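Local coordinates for protein succinylglutamate desuccinylase/aspartoacylase (Ruegeria sp. TM1040, PDB 3NA6) that probably hydrolyses the amide bond of an N-acylated amino acid, as a metal-dependent hydrolase of the succinylglutamate desuccinylase/aspartoacylase family, at residues P6-I11 with F22-Y27. Residues are numbered along the deposited sequence; the frame is centred on the assembly and turned at random.
Sequences PISPTI and FLKLPY
Ile7 lies against Leu23 and Leu25 on the face of the strand pair that turns to helix 122-134. Its CB sits 3.9 Å from Lys24 O, the same carbonyl that takes a CA-H...O contact from Ile7 CA. From CB the branches part: CG2, anti to the backbone N, reaches Leu23 CB at 3.8 Å, while CG1, anti to the carbonyl carbon (chi1 -76°), comes 3.7 Å from Leu25 CB and equally near Leu25 CD1. At the tip, Ile7 CD1 is 4.1 Å from Leu25 CB, and Tyr129 of the helix also touches this side chain. An alanine here would probably leave a gap between Leu23, Leu25 and Tyr129, where the two branches and the tip now pack. Strand 8-9 and the later part of strand 17-26 are the paired arms of a beta hairpin, strand 8-9 being the outermost strand, within the chain, of a ten-stranded mixed sheet. Ser8 and Lys24 are its antiparallel hydrogen-bonded pair, joined by two N-H...O bonds of 3.1 Å between Ser8 N and Lys24 O and between Lys24 N and Ser8 O. On their face one water donates to Pro6 O and Lys24 O, accepts from Lys24 NZ at 2.8 Å and bonds Ser8 OG; the lysine amino group also makes a cation-pi contact with Phe261 of a second subunit. Beyond Pro9, whose ring rests on Leu23 CD2, Thr10 grips Phe22 twice: Thr10 N donates to Phe22 O (N-H...O 160°), and Thr10 OG1, set between its own backbone N and carbonyl carbon (chi1 66°), accepts from Phe22 N at 2.8 Å.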
ATOM      1  N   PRO A   6     -10.400 -11.891  27.271  1.00 27.32           N
ATOM      2  CA  PRO A   6      -9.160 -11.287  27.803  1.00 26.91           C
ATOM      3  C   PRO A   6      -9.209  -9.785  28.144  1.00 25.32           C
ATOM      4  O   PRO A   6      -8.215  -9.242  28.620  1.00 24.56           O
ATOM      5  CB  PRO A   6      -8.152 -11.512  26.685  1.00 28.19           C
ATOM      6  CG  PRO A   6      -9.002 -11.512  25.423  1.00 30.47           C
ATOM      7  CD  PRO A   6     -10.305 -12.174  25.830  1.00 28.01           C
ATOM      8  N   ILE A   7     -10.338  -9.117  27.928  1.00 25.88           N
ATOM      9  CA  ILE A   7     -10.416  -7.689  28.258  1.00 28.39           C
ATOM     10  C   ILE A   7     -10.425  -7.465  29.768  1.00 27.88           C
ATOM     11  O   ILE A   7     -11.123  -8.169  30.477  1.00 31.63           O
ATOM     12  CB  ILE A   7     -11.628  -6.999  27.583  1.00 28.54           C
ATOM     13  CG1 ILE A   7     -11.319  -6.784  26.098  1.00 30.19           C
ATOM     14  CG2 ILE A   7     -12.039  -5.703  28.336  1.00 26.59           C
ATOM     15  CD1 ILE A   7     -12.520  -6.446  25.244  1.00 29.71           C
ATOM     16  N   SER A   8      -9.634  -6.510  30.253  1.00 26.13           N
ATOM     17  CA  SER A   8      -9.740  -6.058  31.636  1.00 31.68           C
ATOM     18  C   SER A   8      -9.812  -4.543  31.714  1.00 29.96           C
ATOM     19  O   SER A   8      -8.965  -3.850  31.162  1.00 29.20           O
ATOM     20  CB  SER A   8      -8.612  -6.576  32.544  1.00 33.26           C
ATOM     21  OG  SER A   8      -7.409  -6.669  31.844  1.00 43.01           O
ATOM     22  N   PRO A   9     -10.845  -4.033  32.391  1.00 27.59           N
ATOM     23  CA  PRO A   9     -10.967  -2.604  32.572  1.00 26.44           C
ATOM     24  C   PRO A   9      -9.888  -2.072  33.463  1.00 24.98           C
ATOM     25  O   PRO A   9      -9.386  -2.790  34.333  1.00 24.65           O
ATOM     26  CB  PRO A   9     -12.339  -2.428  33.235  1.00 29.26           C
ATOM     27  CG  PRO A   9     -13.026  -3.718  33.144  1.00 33.91           C
ATOM     28  CD  PRO A   9     -11.993  -4.768  32.950  1.00 32.76           C
ATOM     29  N   THR A  10      -9.481  -0.841  33.205  1.00 25.38           N
ATOM     30  CA  THR A  10      -8.542  -0.135  34.058  1.00 24.22           C
ATOM     31  C   THR A  10      -9.268   0.592  35.201  1.00 26.06           C
ATOM     32  O   THR A  10      -8.641   1.236  36.022  1.00 29.30           O
ATOM     33  CB  THR A  10      -7.715   0.904  33.262  1.00 23.39           C
ATOM     34  OG1 THR A  10      -8.556   1.968  32.777  1.00 23.02           O
ATOM     35  CG2 THR A  10      -7.005   0.241  32.112  1.00 26.77           C
ATOM     36  N   ILE A  11     -10.587   0.526  35.234  1.00 25.20           N
ATOM     37  CA  ILE A  11     -11.375   1.142  36.290  1.00 24.28           C
ATOM     38  C   ILE A  11     -12.400   0.135  36.759  1.00 26.04           C
ATOM     39  O   ILE A  11     -12.719  -0.821  36.030  1.00 26.25           O
ATOM     40  CB  ILE A  11     -12.148   2.371  35.816  1.00 25.48           C
ATOM     41  CG1 ILE A  11     -12.923   2.056  34.544  1.00 22.85           C
ATOM     42  CG2 ILE A  11     -11.231   3.557  35.646  1.00 23.04           C
ATOM     43  CD1 ILE A  11     -14.064   3.061  34.239  1.00 23.43           C
ATOM     44  N   PHE A  22     -10.189   2.696  30.571  1.00 19.96           N
ATOM     45  CA  PHE A  22     -10.102   1.927  29.339  1.00 20.85           C
ATOM     46  C   PHE A  22     -10.482   0.478  29.529  1.00 21.96           C
ATOM     47  O   PHE A  22     -10.301  -0.073  30.589  1.00 21.57           O
ATOM     48  CB  PHE A  22      -8.683   1.979  28.756  1.00 19.06           C
ATOM     49  CG  PHE A  22      -8.132   3.376  28.675  1.00 21.52           C
ATOM     50  CD1 PHE A  22      -8.437   4.196  27.592  1.00 26.10           C
ATOM     51  CD2 PHE A  22      -7.392   3.900  29.723  1.00 27.28           C
ATOM     52  CE1 PHE A  22      -7.991   5.504  27.551  1.00 23.15           C
ATOM     53  CE2 PHE A  22      -6.953   5.213  29.679  1.00 26.66           C
ATOM     54  CZ  PHE A  22      -7.253   5.999  28.583  1.00 22.59           C
ATOM     55  N   LEU A  23     -11.031  -0.118  28.475  1.00 22.05           N
ATOM     56  CA  LEU A  23     -11.064  -1.553  28.343  1.00 20.90           C
ATOM     57  C   LEU A  23      -9.769  -1.967  27.621  1.00 22.55           C
ATOM     58  O   LEU A  23      -9.560  -1.658  26.438  1.00 21.65           O
ATOM     59  CB  LEU A  23     -12.290  -1.965  27.518  1.00 22.50           C
ATOM     60  CG  LEU A  23     -13.640  -1.488  28.080  1.00 21.85           C
ATOM     61  CD1 LEU A  23     -14.779  -1.988  27.222  1.00 18.79           C
ATOM     62  CD2 LEU A  23     -13.832  -1.922  29.511  1.00 20.55           C
ATOM     63  N   LYS A  24      -8.881  -2.614  28.344  1.00 19.59           N
ATOM     64  CA  LYS A  24      -7.634  -3.094  27.774  1.00 22.01           C
ATOM     65  C   LYS A  24      -7.808  -4.448  27.106  1.00 22.75           C
ATOM     66  O   LYS A  24      -8.058  -5.473  27.758  1.00 24.56           O
ATOM     67  CB  LYS A  24      -6.575  -3.174  28.864  1.00 24.48           C
ATOM     68  CG  LYS A  24      -5.141  -3.438  28.395  1.00 27.56           C
ATOM     69  CD  LYS A  24      -4.151  -3.169  29.588  1.00 31.74           C
ATOM     70  CE  LYS A  24      -3.234  -4.344  29.888  1.00 40.29           C
ATOM     71  NZ  LYS A  24      -3.802  -5.738  29.940  1.00 36.62           N
ATOM     72  N   LEU A  25      -7.699  -4.440  25.791  1.00 21.00           N
ATOM     73  CA  LEU A  25      -7.809  -5.664  25.002  1.00 22.80           C
ATOM     74  C   LEU A  25      -6.415  -5.981  24.516  1.00 24.02           C
ATOM     75  O   LEU A  25      -5.882  -5.251  23.683  1.00 22.43           O
ATOM     76  CB  LEU A  25      -8.764  -5.401  23.839  1.00 23.72           C
ATOM     77  CG  LEU A  25      -8.912  -6.375  22.686  1.00 22.93           C
ATOM     78  CD1 LEU A  25      -9.131  -7.747  23.236  1.00 35.51           C
ATOM     79  CD2 LEU A  25     -10.087  -5.859  21.841  1.00 22.08           C
ATOM     80  N   PRO A  26      -5.804  -7.046  25.034  1.00 24.72           N
ATOM     81  CA  PRO A  26      -4.499  -7.412  24.521  1.00 26.33           C
ATOM     82  C   PRO A  26      -4.489  -7.621  23.018  1.00 26.86           C
ATOM     83  O   PRO A  26      -5.366  -8.250  22.481  1.00 27.38           O
ATOM     84  CB  PRO A  26      -4.179  -8.715  25.254  1.00 30.52           C
ATOM     85  CG  PRO A  26      -5.021  -8.683  26.491  1.00 28.27           C
ATOM     86  CD  PRO A  26      -6.286  -8.003  26.043  1.00 26.81           C
ATOM     87  N   TYR A  27      -3.476  -7.093  22.349  1.00 28.84           N
ATOM     88  CA  TYR A  27      -3.374  -7.164  20.878  1.00 28.22           C
ATOM     89  C   TYR A  27      -1.891  -7.187  20.501  1.00 28.56           C
ATOM     90  O   TYR A  27      -1.226  -6.145  20.444  1.00 25.58           O
ATOM     91  CB  TYR A  27      -4.139  -5.991  20.232  1.00 27.21           C
ATOM     92  CG  TYR A  27      -3.949  -5.820  18.743  1.00 29.28           C
ATOM     93  CD1 TYR A  27      -3.910  -6.918  17.895  1.00 27.55           C
ATOM     94  CD2 TYR A  27      -3.841  -4.544  18.182  1.00 30.12           C
ATOM     95  CE1 TYR A  27      -3.711  -6.763  16.539  1.00 32.13           C
ATOM     96  CE2 TYR A  27      -3.646  -4.374  16.819  1.00 30.58           C
ATOM     97  CZ  TYR A  27      -3.572  -5.494  16.003  1.00 25.55           C
ATOM     98  OH  TYR A  27      -3.372  -5.347  14.649  1.00 30.50           O
TER
HETATM   99  O   HOH W   1      -6.176  -7.037  29.427  1.00 35.12           O